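Local coordinates for protein pyruvate kinase (Pyrobaculum aerophilum, PDB 3QTG) that catalyses the last step of glycolysis, the transfer of phosphate from phosphoenolpyruvate to ADP that yields pyruvate and ATP, using a divalent metal cation, at residues 18-23 with 318-323; 199-204 with 226-231; 239-244 with 274-279; 250-255 with 284-289. One frame throughout, in Å; residues are numbered along the deposited sequence.

Contact 1: residues 18-23 with 318-323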
loop_
_atom_site.group_PDB
_atom_site.type_symbol
_atom_site.label_atom_id
_atom_site.label_comp_id
_atom_site.label_asym_id
_atom_site.label_seq_id
_atom_site.Cartn_x
_atom_site.Cartn_y
_atom_site.Cartn_z
ATOM N N LYS A 18 30.810 -3.997 2.291
ATOM C CA LYS A 18 32.224 -4.005 1.956
ATOM C C LYS A 18 33.116 -3.635 3.149
ATOM O O LYS A 18 32.712 -2.907 4.051
ATOM C CB LYS A 18 32.490 -3.114 0.728
ATOM C CG LYS A 18 31.669 -3.518 -0.513
ATOM C CD LYS A 18 31.860 -4.998 -0.840
ATOM C CE LYS A 18 31.139 -5.397 -2.094
ATOM N NZ LYS A 18 31.607 -4.534 -3.203
ATOM N N ARG A 19 34.335 -4.162 3.129
ATOM C CA ARG A 19 35.235 -4.142 4.280
ATOM C C ARG A 19 36.468 -3.335 3.898
ATOM O O ARG A 19 37.185 -3.686 2.954
ATOM C CB ARG A 19 35.632 -5.583 4.651
ATOM C CG ARG A 19 34.451 -6.553 4.906
ATOM C CD ARG A 19 34.791 -8.025 4.562
ATOM N NE ARG A 19 35.184 -8.161 3.156
ATOM C CZ ARG A 19 35.567 -9.284 2.556
ATOM N NH1 ARG A 19 35.635 -10.435 3.217
ATOM N NH2 ARG A 19 35.883 -9.253 1.271
ATOM N N VAL A 20 36.679 -2.231 4.611
ATOM C CA VAL A 20 37.829 -1.363 4.394
ATOM C C VAL A 20 38.742 -1.366 5.635
ATOM O O VAL A 20 38.261 -1.233 6.759
ATOM C CB VAL A 20 37.387 0.092 4.028
ATOM C CG1 VAL A 20 38.551 1.094 4.156
ATOM C CG2 VAL A 20 36.798 0.120 2.634
ATOM N N ALA A 21 40.044 -1.548 5.421
ATOM C CA ALA A 21 41.038 -1.469 6.510
ATOM C C ALA A 21 42.043 -0.365 6.255
ATOM O O ALA A 21 42.394 -0.106 5.110
ATOM C CB ALA A 21 41.760 -2.782 6.695
ATOM N N THR A 22 42.480 0.291 7.330
ATOM C CA THR A 22 43.540 1.281 7.255
ATOM C C THR A 22 44.919 0.636 7.410
ATOM O O THR A 22 45.142 -0.191 8.290
ATOM C CB THR A 22 43.371 2.378 8.316
ATOM O OG1 THR A 22 42.129 3.064 8.088
ATOM C CG2 THR A 22 44.542 3.379 8.266
ATOM N N LEU A 23 45.841 1.039 6.543
ATOM C CA LEU A 23 47.201 0.528 6.579
ATOM C C LEU A 23 48.068 1.420 7.449
ATOM O O LEU A 23 47.995 2.648 7.363
ATOM C CB LEU A 23 47.781 0.462 5.170
ATOM C CG LEU A 23 47.091 -0.430 4.140
ATOM C CD1 LEU A 23 47.861 -0.319 2.831
ATOM C CD2 LEU A 23 46.986 -1.903 4.595
ATOM N N SER A 318 29.816 0.199 3.073
ATOM C CA SER A 318 31.088 -0.256 3.672
ATOM C C SER A 318 31.299 0.142 5.144
ATOM O O SER A 318 30.653 1.082 5.659
ATOM C CB SER A 318 32.294 0.168 2.818
ATOM O OG SER A 318 32.299 1.561 2.568
ATOM N N LEU A 319 32.203 -0.598 5.802
ATOM C CA LEU A 319 32.671 -0.317 7.163
ATOM C C LEU A 319 34.192 -0.207 7.133
ATOM O O LEU A 319 34.876 -1.045 6.537
ATOM C CB LEU A 319 32.227 -1.395 8.171
ATOM C CG LEU A 319 30.710 -1.694 8.330
ATOM C CD1 LEU A 319 30.476 -2.969 9.114
ATOM C CD2 LEU A 319 29.937 -0.557 8.988
ATOM N N TRP A 320 34.716 0.848 7.753
ATOM C CA TRP A 320 36.135 1.157 7.663
ATOM C C TRP A 320 36.771 0.995 9.037
ATOM O O TRP A 320 36.423 1.702 9.970
ATOM C CB TRP A 320 36.318 2.607 7.201
ATOM C CG TRP A 320 35.810 2.937 5.817
ATOM C CD1 TRP A 320 34.988 2.179 5.019
ATOM C CD2 TRP A 320 36.101 4.127 5.074
ATOM N NE1 TRP A 320 34.763 2.823 3.826
ATOM C CE2 TRP A 320 35.442 4.018 3.831
ATOM C CE3 TRP A 320 36.881 5.266 5.329
ATOM C CZ2 TRP A 320 35.520 5.020 2.845
ATOM C CZ3 TRP A 320 36.948 6.261 4.353
ATOM C CH2 TRP A 320 36.266 6.134 3.130
ATOM N N LEU A 321 37.696 0.058 9.159
ATOM C CA LEU A 321 38.535 -0.037 10.351
ATOM C C LEU A 321 39.672 0.963 10.263
ATOM O O LEU A 321 40.270 1.146 9.195
ATOM C CB LEU A 321 39.095 -1.454 10.490
ATOM C CG LEU A 321 38.095 -2.618 10.538
ATOM C CD1 LEU A 321 38.796 -3.960 10.770
ATOM C CD2 LEU A 321 37.021 -2.376 11.594
ATOM N N THR A 322 39.980 1.615 11.385
ATOM C CA THR A 322 41.064 2.587 11.409
ATOM C C THR A 322 42.217 2.118 12.303
ATOM O O THR A 322 43.055 1.346 11.839
ATOM C CB THR A 322 40.555 4.023 11.701
ATOM O OG1 THR A 322 39.745 4.018 12.881
ATOM C CG2 THR A 322 39.694 4.508 10.530
ATOM N N ASN A 323 42.247 2.557 13.565
ATOM C CA ASN A 323 43.307 2.176 14.522
ATOM C C ASN A 323 43.454 0.687 14.724
ATOM O O ASN A 323 44.578 0.195 14.936
ATOM C CB ASN A 323 43.042 2.792 15.876
ATOM C CG ASN A 323 42.797 4.275 15.800
ATOM O OD1 ASN A 323 41.727 4.747 16.194
ATOM N ND2 ASN A 323 43.775 5.023 15.293
#
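Val20 and Trp320 meet at the closure of the TIM barrel, where strand 18-22, the first of the eight, pairs with strand 318-321, the last. The two run parallel, their axes inclined by 18°. Leu319 N donates to Lys18 O, Val20 N to Leu319 O and Leu321 N to Val20 O, the last at 2.8 Å. On the face carrying Lys18, Val20, Ser318 and Trp320, the valine lies over one face of the indole. Its CG1 is 3.8 Å from the centroid of the five-membered ring of Trp320, a CH-pi contact 16° off the ring normal. Val20 CB also comes within 3.3 Å of Trp320 CD1. A branched residue suits this place because one methyl, CG1, sits over the five-membered ring while the other, CG2, hangs beyond its CD1-NE1 rim. The ring is fixed from its polar side as well: Trp320 NE1 donates to Ser318 OG at 3.0 Å, and that hydroxyl also bonds to Tyr249 OH. Farther along, Thr22 OG1 donates to Leu321 O at 2.9 Å, in the carbonyl plane on a lone pair; its chi1 of -62° sets OG1 anti to the carbonyl carbon. The same hydroxyl accepts from Arg46 NE, so a threonine can join this strand to an arginine that, by similarity, binds substrate. On the other face, Leu319 packs on Leu338 and Leu342 of helix 331-343, while Arg19 forms a salt bridge with Asp43. Parallel pairing of the first and last strands, with helices packed outside, is the hallmark of a closed eight-stranded TIM barrel.

Contact 2: residues 199-204 with 226-231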
loop_
_atom_site.group_PDB
_atom_site.type_symbol
_atom_site.label_atom_id
_atom_site.label_comp_id
_atom_site.label_asym_id
_atom_site.label_seq_id
_atom_site.Cartn_x
_atom_site.Cartn_y
_atom_site.Cartn_z
ATOM N N TYR A 199 39.962 6.754 -4.352
ATOM C CA TYR A 199 39.132 7.663 -3.557
ATOM C C TYR A 199 40.005 8.617 -2.781
ATOM O O TYR A 199 41.050 8.224 -2.271
ATOM C CB TYR A 199 38.292 6.877 -2.547
ATOM C CG TYR A 199 37.185 6.051 -3.161
ATOM C CD1 TYR A 199 35.866 6.526 -3.185
ATOM C CD2 TYR A 199 37.450 4.791 -3.716
ATOM C CE1 TYR A 199 34.846 5.764 -3.754
ATOM C CE2 TYR A 199 36.447 4.035 -4.282
ATOM C CZ TYR A 199 35.148 4.528 -4.300
ATOM O OH TYR A 199 34.145 3.765 -4.847
ATOM N N VAL A 200 39.554 9.861 -2.686
ATOM C CA VAL A 200 40.176 10.883 -1.852
ATOM C C VAL A 200 39.140 11.321 -0.829
ATOM O O VAL A 200 38.072 11.815 -1.196
ATOM C CB VAL A 200 40.596 12.131 -2.694
ATOM C CG1 VAL A 200 40.881 13.347 -1.803
ATOM C CG2 VAL A 200 41.778 11.811 -3.575
ATOM N N ALA A 201 39.452 11.143 0.446
ATOM C CA ALA A 201 38.506 11.484 1.491
ATOM C C ALA A 201 38.807 12.876 2.091
ATOM O O ALA A 201 39.926 13.145 2.514
ATOM C CB ALA A 201 38.467 10.384 2.551
ATOM N N ILE A 202 37.804 13.755 2.065
ATOM C CA ILE A 202 37.917 15.154 2.502
ATOM C C ILE A 202 37.520 15.265 3.966
ATOM O O ILE A 202 36.446 14.789 4.356
ATOM C CB ILE A 202 36.934 16.072 1.747
ATOM C CG1 ILE A 202 37.172 16.032 0.257
ATOM C CG2 ILE A 202 37.055 17.531 2.225
ATOM C CD1 ILE A 202 36.146 16.853 -0.486
ATOM N N SER A 203 38.370 15.922 4.759
ATOM C CA SER A 203 38.058 16.220 6.160
ATOM C C SER A 203 37.472 17.612 6.355
ATOM O O SER A 203 37.902 18.559 5.725
ATOM C CB SER A 203 39.298 16.041 7.043
ATOM O OG SER A 203 39.745 14.689 6.989
ATOM N N LEU A 204 36.471 17.717 7.214
ATOM C CA LEU A 204 35.981 19.007 7.726
ATOM C C LEU A 204 35.347 19.938 6.697
ATOM O O LEU A 204 35.307 21.154 6.910
ATOM C CB LEU A 204 37.075 19.753 8.539
ATOM C CG LEU A 204 37.668 19.044 9.768
ATOM C CD1 LEU A 204 38.842 19.843 10.402
ATOM C CD2 LEU A 204 36.594 18.735 10.819
ATOM N N GLN A 226 37.251 9.356 -7.032
ATOM C CA GLN A 226 35.949 9.680 -6.440
ATOM C C GLN A 226 36.229 10.498 -5.194
ATOM O O GLN A 226 37.204 10.231 -4.495
ATOM C CB GLN A 226 35.217 8.403 -6.033
ATOM C CG GLN A 226 34.868 7.483 -7.191
ATOM C CD GLN A 226 33.772 8.067 -8.050
ATOM O OE1 GLN A 226 33.992 8.410 -9.202
ATOM N NE2 GLN A 226 32.592 8.205 -7.484
ATOM N N VAL A 227 35.387 11.485 -4.915
ATOM C CA VAL A 227 35.545 12.301 -3.717
ATOM C C VAL A 227 34.606 11.828 -2.598
ATOM O O VAL A 227 33.381 11.873 -2.725
ATOM C CB VAL A 227 35.354 13.798 -4.017
ATOM C CG1 VAL A 227 35.507 14.600 -2.769
ATOM C CG2 VAL A 227 36.389 14.243 -5.039
ATOM N N ALA A 228 35.212 11.359 -1.512
ATOM C CA ALA A 228 34.468 10.881 -0.353
ATOM C C ALA A 228 34.432 11.992 0.685
ATOM O O ALA A 228 35.473 12.580 1.023
ATOM C CB ALA A 228 35.111 9.612 0.197
ATOM N N VAL A 229 33.234 12.326 1.151
ATOM C CA VAL A 229 33.048 13.441 2.072
ATOM C C VAL A 229 32.715 12.935 3.466
ATOM O O VAL A 229 31.681 12.314 3.684
ATOM C CB VAL A 229 31.968 14.411 1.583
ATOM C CG1 VAL A 229 31.703 15.543 2.627
ATOM C CG2 VAL A 229 32.337 14.985 0.192
ATOM N N LYS A 230 33.618 13.205 4.407
ATOM C CA LYS A 230 33.418 12.832 5.803
ATOM C C LYS A 230 32.497 13.808 6.492
ATOM O O LYS A 230 32.627 15.014 6.322
ATOM C CB LYS A 230 34.750 12.752 6.542
ATOM C CG LYS A 230 35.743 11.861 5.829
ATOM C CD LYS A 230 36.532 10.993 6.791
ATOM C CE LYS A 230 37.512 11.810 7.607
ATOM N NZ LYS A 230 38.596 12.324 6.741
ATOM N N ILE A 231 31.540 13.274 7.244
ATOM C CA ILE A 231 30.653 14.098 8.055
ATOM C C ILE A 231 31.197 13.998 9.490
ATOM O O ILE A 231 31.092 12.950 10.140
ATOM C CB ILE A 231 29.181 13.642 7.918
ATOM C CG1 ILE A 231 28.799 13.500 6.424
ATOM C CG2 ILE A 231 28.244 14.595 8.643
ATOM C CD1 ILE A 231 28.723 14.811 5.622
HETATM O O HOH W 1 34.629 16.470 4.889
#
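Lys230 NZ donates to Ser203 OG over 2.6 Å, and the serine hydroxyl in turn bonds to Leu81 O. The same nitrogen forms a salt bridge with Asp80, a potassium ligand by similarity, and has a long, weak ion pair with Glu232. Lys230 is assigned by similarity as the transition state stabiliser, and Ser203, small and able both to accept and to donate, may help to position NZ. The lysine chain bends at chi2, chi3 and chi4, and the last torsion, -69°, turns NZ toward the serine. A methionine in its place would probably leave Ser203 OG without its donor and Asp80 without this salt-bridge partner. Strands 199-202 and 226-231 are successive parallel strands of the TIM barrel, joined through helix 208-220 in a beta-alpha-beta crossover. Their backbones are linked by Val200 N to Gln226 O, Ala228 N to Val200 O, Ile202 N to Ala228 O at 2.8 Å and Lys230 N to Ile202 O. On the helix side, Ile202 CD1 presses on Val227 CG1 at 3.3 Å, tighter than usual, and these branched chains also meet Val214 and Leu218 of helix 208-220. On the opposite face, Ala201 CB and Ala228 CB are 4.2 Å apart, small methyls that let the strands lie close on the face that also carries Tyr199 and Lys230. Farther back, Gln226 lies alongside Tyr199, with Gln226 CB 3.5 Å from Tyr199 CD1 and Gln226 CG making an off-centre CH-pi contact, 4.3 Å from the centroid of the Tyr199 ring, while the phenol OH bonds to Ser411 O.

Contact 3: residues 239-244 with 274-279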
loop_
_atom_site.group_PDB
_atom_site.type_symbol
_atom_site.label_atom_id
_atom_site.label_comp_id
_atom_site.label_asym_id
_atom_site.label_seq_id
_atom_site.Cartn_x
_atom_site.Cartn_y
_atom_site.Cartn_z
ATOM N N ASN A 239 24.124 20.981 7.451
ATOM C CA ASN A 239 24.149 21.170 5.986
ATOM C C ASN A 239 24.176 19.812 5.221
ATOM O O ASN A 239 24.713 19.704 4.110
ATOM C CB ASN A 239 25.361 22.032 5.602
ATOM C CG ASN A 239 25.202 22.713 4.249
ATOM O OD1 ASN A 239 24.097 23.077 3.844
ATOM N ND2 ASN A 239 26.315 22.898 3.551
ATOM N N LEU A 240 23.565 18.795 5.818
ATOM C CA LEU A 240 23.641 17.416 5.304
ATOM C C LEU A 240 23.014 17.220 3.918
ATOM O O LEU A 240 23.643 16.634 3.033
ATOM C CB LEU A 240 23.030 16.443 6.320
ATOM C CG LEU A 240 23.321 14.950 6.173
ATOM C CD1 LEU A 240 24.817 14.680 6.176
ATOM C CD2 LEU A 240 22.642 14.226 7.320
ATOM N N GLU A 241 21.790 17.726 3.740
ATOM C CA GLU A 241 21.082 17.683 2.448
ATOM C C GLU A 241 21.976 18.052 1.259
ATOM O O GLU A 241 22.130 17.265 0.307
ATOM C CB GLU A 241 19.860 18.601 2.475
ATOM C CG GLU A 241 18.737 18.130 3.396
ATOM C CD GLU A 241 17.939 16.984 2.803
ATOM O OE1 GLU A 241 17.541 17.086 1.625
ATOM O OE2 GLU A 241 17.696 15.980 3.514
ATOM N N GLU A 242 22.574 19.240 1.335
ATOM C CA GLU A 242 23.411 19.768 0.254
ATOM C C GLU A 242 24.766 19.095 0.161
ATOM O O GLU A 242 25.270 18.866 -0.936
ATOM C CB GLU A 242 23.581 21.290 0.391
ATOM C CG GLU A 242 22.232 22.054 0.319
ATOM C CD GLU A 242 21.632 22.066 -1.092
ATOM O OE1 GLU A 242 21.996 22.977 -1.876
ATOM O OE2 GLU A 242 20.802 21.178 -1.417
ATOM N N LEU A 243 25.354 18.774 1.309
ATOM C CA LEU A 243 26.646 18.101 1.331
ATOM C C LEU A 243 26.570 16.696 0.740
ATOM O O LEU A 243 27.476 16.272 0.028
ATOM C CB LEU A 243 27.212 18.026 2.757
ATOM C CG LEU A 243 28.048 19.203 3.263
ATOM C CD1 LEU A 243 28.529 18.907 4.664
ATOM C CD2 LEU A 243 29.231 19.473 2.353
ATOM N N VAL A 244 25.509 15.968 1.078
ATOM C CA VAL A 244 25.318 14.627 0.543
ATOM C C VAL A 244 25.212 14.712 -0.974
ATOM O O VAL A 244 25.918 13.994 -1.671
ATOM C CB VAL A 244 24.104 13.904 1.194
ATOM C CG1 VAL A 244 23.674 12.707 0.366
ATOM C CG2 VAL A 244 24.458 13.485 2.630
ATOM N N VAL A 274 23.040 8.213 7.383
ATOM C CA VAL A 274 22.813 6.994 6.593
ATOM C C VAL A 274 21.485 7.062 5.809
ATOM O O VAL A 274 21.480 6.844 4.605
ATOM C CB VAL A 274 22.872 5.711 7.458
ATOM C CG1 VAL A 274 22.518 4.462 6.616
ATOM C CG2 VAL A 274 24.266 5.543 8.086
ATOM N N HIS A 275 20.392 7.405 6.483
ATOM C CA HIS A 275 19.098 7.627 5.819
ATOM C C HIS A 275 19.186 8.662 4.674
ATOM O O HIS A 275 18.717 8.429 3.573
ATOM C CB HIS A 275 18.041 8.006 6.861
ATOM C CG HIS A 275 17.564 6.837 7.682
ATOM N ND1 HIS A 275 18.233 5.625 7.719
ATOM C CD2 HIS A 275 16.490 6.699 8.503
ATOM C CE1 HIS A 275 17.588 4.795 8.522
ATOM N NE2 HIS A 275 16.528 5.422 9.013
ATOM N N THR A 276 19.842 9.785 4.925
ATOM C CA THR A 276 20.003 10.809 3.909
ATOM C C THR A 276 20.816 10.365 2.692
ATOM O O THR A 276 20.427 10.655 1.545
ATOM C CB THR A 276 20.544 12.095 4.544
ATOM O OG1 THR A 276 19.641 12.477 5.583
ATOM C CG2 THR A 276 20.656 13.224 3.532
ATOM N N SER A 277 21.901 9.637 2.926
ATOM C CA SER A 277 22.738 9.145 1.831
ATOM C C SER A 277 22.012 8.129 0.960
ATOM O O SER A 277 22.122 8.201 -0.249
ATOM C CB SER A 277 24.069 8.538 2.325
ATOM O OG SER A 277 24.800 9.468 3.096
ATOM N N LEU A 278 21.298 7.191 1.592
ATOM C CA LEU A 278 20.486 6.196 0.895
ATOM C C LEU A 278 19.388 6.849 0.068
ATOM O O LEU A 278 19.234 6.500 -1.093
ATOM C CB LEU A 278 19.915 5.137 1.861
ATOM C CG LEU A 278 20.912 4.164 2.518
ATOM C CD1 LEU A 278 20.300 3.426 3.688
ATOM C CD2 LEU A 278 21.382 3.160 1.495
ATOM N N LYS A 279 18.662 7.803 0.662
ATOM C CA LYS A 279 17.648 8.606 -0.042
ATOM C C LYS A 279 18.163 9.232 -1.348
ATOM O O LYS A 279 17.460 9.227 -2.356
ATOM C CB LYS A 279 17.096 9.716 0.878
ATOM C CG LYS A 279 16.051 10.678 0.230
ATOM C CD LYS A 279 15.340 11.584 1.279
ATOM C CE LYS A 279 16.218 12.778 1.684
ATOM N NZ LYS A 279 15.901 13.514 2.993
HETATM O O HOH W 2 18.525 14.926 5.965
#
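Glu241 OE2 is gripped by two donors: Lys279 NZ at 3.1 Å, in a salt bridge, and a water that donates to OE2 at 2.8 Å. The contact joins two helices on the outside of the TIM barrel, 240-245 and 266-279, whose local axes approach to 9.9 Å at 47°. Lys279 uses the syn lone pair of OE2, on the side of the other oxygen, and the two side chains cross at about a right angle. A lysine has the length to span this gap: CG lies anti to the backbone N, and a bend at chi3 of 80° swings CE round. The other carboxylate oxygen, OE1, bonds to Tyr280 OH, so both oxygens of the glutamate are held. The water also donates to Thr276 OG1, at 2.7 Å, while that hydroxyl bonds to Arg272 O one turn earlier in its own helix. Threonine thus serves two ends, its hydroxyl satisfied by water and backbone and its methyl left for packing between the helices. Below the salt bridge, Leu240 CG lies 4.1 Å from Thr276 CG2, the two chains crossing obliquely. Closer to the barrel strands, Val244 CG1 rests against Ser277 CA, and Val244 CG2 meets Thr276 CG2 at 3.9 Å.

Contact 4: residues 250-255 with 284-289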
loop_
_atom_site.group_PDB
_atom_site.type_symbol
_atom_site.label_atom_id
_atom_site.label_comp_id
_atom_site.label_asym_id
_atom_site.label_seq_id
_atom_site.Cartn_x
_atom_site.Cartn_y
_atom_site.Cartn_z
ATOM N N VAL A 250 29.793 9.162 0.926
ATOM C CA VAL A 250 29.615 9.802 2.220
ATOM C C VAL A 250 30.206 8.888 3.279
ATOM O O VAL A 250 30.131 7.667 3.146
ATOM C CB VAL A 250 28.110 10.127 2.538
ATOM C CG1 VAL A 250 27.968 10.814 3.917
ATOM C CG2 VAL A 250 27.483 11.006 1.431
ATOM N N VAL A 251 30.828 9.489 4.298
ATOM C CA VAL A 251 31.476 8.769 5.407
ATOM C C VAL A 251 31.026 9.337 6.761
ATOM O O VAL A 251 31.168 10.539 7.007
ATOM C CB VAL A 251 33.018 8.847 5.288
ATOM C CG1 VAL A 251 33.706 7.899 6.279
ATOM C CG2 VAL A 251 33.466 8.515 3.871
ATOM N N VAL A 252 30.441 8.488 7.609
ATOM C CA VAL A 252 30.177 8.833 9.007
ATOM C C VAL A 252 31.481 8.604 9.806
ATOM O O VAL A 252 31.911 7.465 10.025
ATOM C CB VAL A 252 29.000 7.993 9.625
ATOM C CG1 VAL A 252 28.737 8.377 11.101
ATOM C CG2 VAL A 252 27.736 8.137 8.811
ATOM N N ALA A 253 32.128 9.705 10.181
ATOM C CA ALA A 253 33.397 9.645 10.920
ATOM C C ALA A 253 33.042 9.758 12.392
ATOM O O ALA A 253 32.906 10.859 12.934
ATOM C CB ALA A 253 34.378 10.771 10.461
ATOM N N ARG A 254 32.835 8.589 13.008
ATOM C CA ARG A 254 32.308 8.458 14.374
ATOM C C ARG A 254 33.183 9.096 15.437
ATOM O O ARG A 254 32.679 9.806 16.310
ATOM C CB ARG A 254 32.152 6.991 14.744
ATOM C CG ARG A 254 30.998 6.259 14.087
ATOM C CD ARG A 254 31.074 4.840 14.571
ATOM N NE ARG A 254 29.767 4.254 14.624
ATOM C CZ ARG A 254 29.502 3.105 15.225
ATOM N NH1 ARG A 254 30.475 2.436 15.830
ATOM N NH2 ARG A 254 28.272 2.636 15.204
ATOM N N GLY A 255 34.486 8.808 15.390
ATOM C CA GLY A 255 35.426 9.386 16.349
ATOM C C GLY A 255 35.310 10.902 16.379
ATOM O O GLY A 255 35.103 11.495 17.430
ATOM N N ILE A 284 27.550 5.010 1.092
ATOM C CA ILE A 284 27.696 5.461 2.478
ATOM C C ILE A 284 28.621 4.506 3.265
ATOM O O ILE A 284 28.491 3.281 3.194
ATOM C CB ILE A 284 26.298 5.633 3.175
ATOM C CG1 ILE A 284 26.412 5.859 4.691
ATOM C CG2 ILE A 284 25.335 4.470 2.840
ATOM C CD1 ILE A 284 26.671 7.313 5.098
ATOM N N ALA A 285 29.563 5.084 3.997
ATOM C CA ALA A 285 30.433 4.323 4.887
ATOM C C ALA A 285 30.263 4.758 6.339
ATOM O O ALA A 285 29.860 5.886 6.631
ATOM C CB ALA A 285 31.907 4.484 4.454
ATOM N N VAL A 286 30.529 3.830 7.247
ATOM C CA VAL A 286 30.708 4.171 8.653
ATOM C C VAL A 286 32.152 3.814 9.030
ATOM O O VAL A 286 32.607 2.698 8.780
ATOM C CB VAL A 286 29.659 3.506 9.571
ATOM C CG1 VAL A 286 29.974 3.774 11.035
ATOM C CG2 VAL A 286 28.228 4.045 9.256
ATOM N N ALA A 287 32.862 4.795 9.587
ATOM C CA ALA A 287 34.293 4.712 9.900
ATOM C C ALA A 287 34.569 4.964 11.387
ATOM O O ALA A 287 33.906 5.801 12.004
ATOM C CB ALA A 287 35.065 5.752 9.059
ATOM N N THR A 288 35.582 4.265 11.918
ATOM C CA THR A 288 36.178 4.469 13.259
ATOM C C THR A 288 35.295 3.903 14.365
ATOM O O THR A 288 34.059 3.931 14.249
ATOM C CB THR A 288 36.514 5.964 13.579
ATOM O OG1 THR A 288 35.327 6.656 13.975
ATOM C CG2 THR A 288 37.136 6.679 12.407
ATOM N N GLN A 289 35.918 3.389 15.432
ATOM C CA GLN A 289 35.183 2.933 16.610
ATOM C C GLN A 289 34.217 1.794 16.278
ATOM O O GLN A 289 33.054 1.789 16.734
ATOM C CB GLN A 289 34.371 4.089 17.226
ATOM C CG GLN A 289 35.159 5.342 17.570
ATOM C CD GLN A 289 35.738 5.294 18.949
ATOM O OE1 GLN A 289 35.200 4.623 19.847
ATOM N NE2 GLN A 289 36.845 6.009 19.146
#
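Strands 250-253 and 284-287 run parallel at 20°, with Val250 beside Ile284 and Ala253 beside Ala287. Val252 is bonded twice to strand 284-287, its N to Ala285 O at 2.8 Å and its O to Ala287 N. At the end of strand 284-287, Ala287 O takes two donors from the same face of its plane, Arg254 N and Thr288 OG1. The threonine hydroxyl also accepts, Gly255 N lying 2.7 Å from Thr288 OG1, a double role suited to threonine, which ties the start of helix 254-257 to the loop. Ile284 CD1 reaches both Val250 CG1 and Val252 CG2, each at 3.9 Å, filling the side toward helix 266-279. On the other face, Val251 CG1 touches the small Ala287 CB. Arg254, extended from CG to NE, passes Val286 CG1 and brings its NH1 to Gln289 O in a weak bond of 2.8 Å. Its NH2 is held by Asp307 in a salt bridge and by Gln270. An alanine here would probably leave Asp307 without its cationic mate and Gln289 O without this donor. Gly255 and Thr288 bind substrate by similarity, and their place past the C-terminal strand ends is where TIM barrels carry their active sites.

Contacts 1, 2 and 4 each pair neighbouring strands of one eight-stranded barrel, while contact 3 joins two helices outside it. Contact 1 closes the barrel between first and last strands and brackets the others in sequence; contact 2 follows, and contacts 3 and 4 interleave. The centres of contacts 1 and 4 are about 10 Å apart, and Trp320 N probably bonds to Val286 O. Those of contacts 2 and 4 lie about 11 Å apart, and Ile231 N probably bonds to Val251 O. About 14 Å separates the centres of contacts 3 and 4, where Ser277 touches Val250 and Ile284. The sheet brings Lys230, Gly255 and Thr288 to one end of the barrel, consistent with a shared active site.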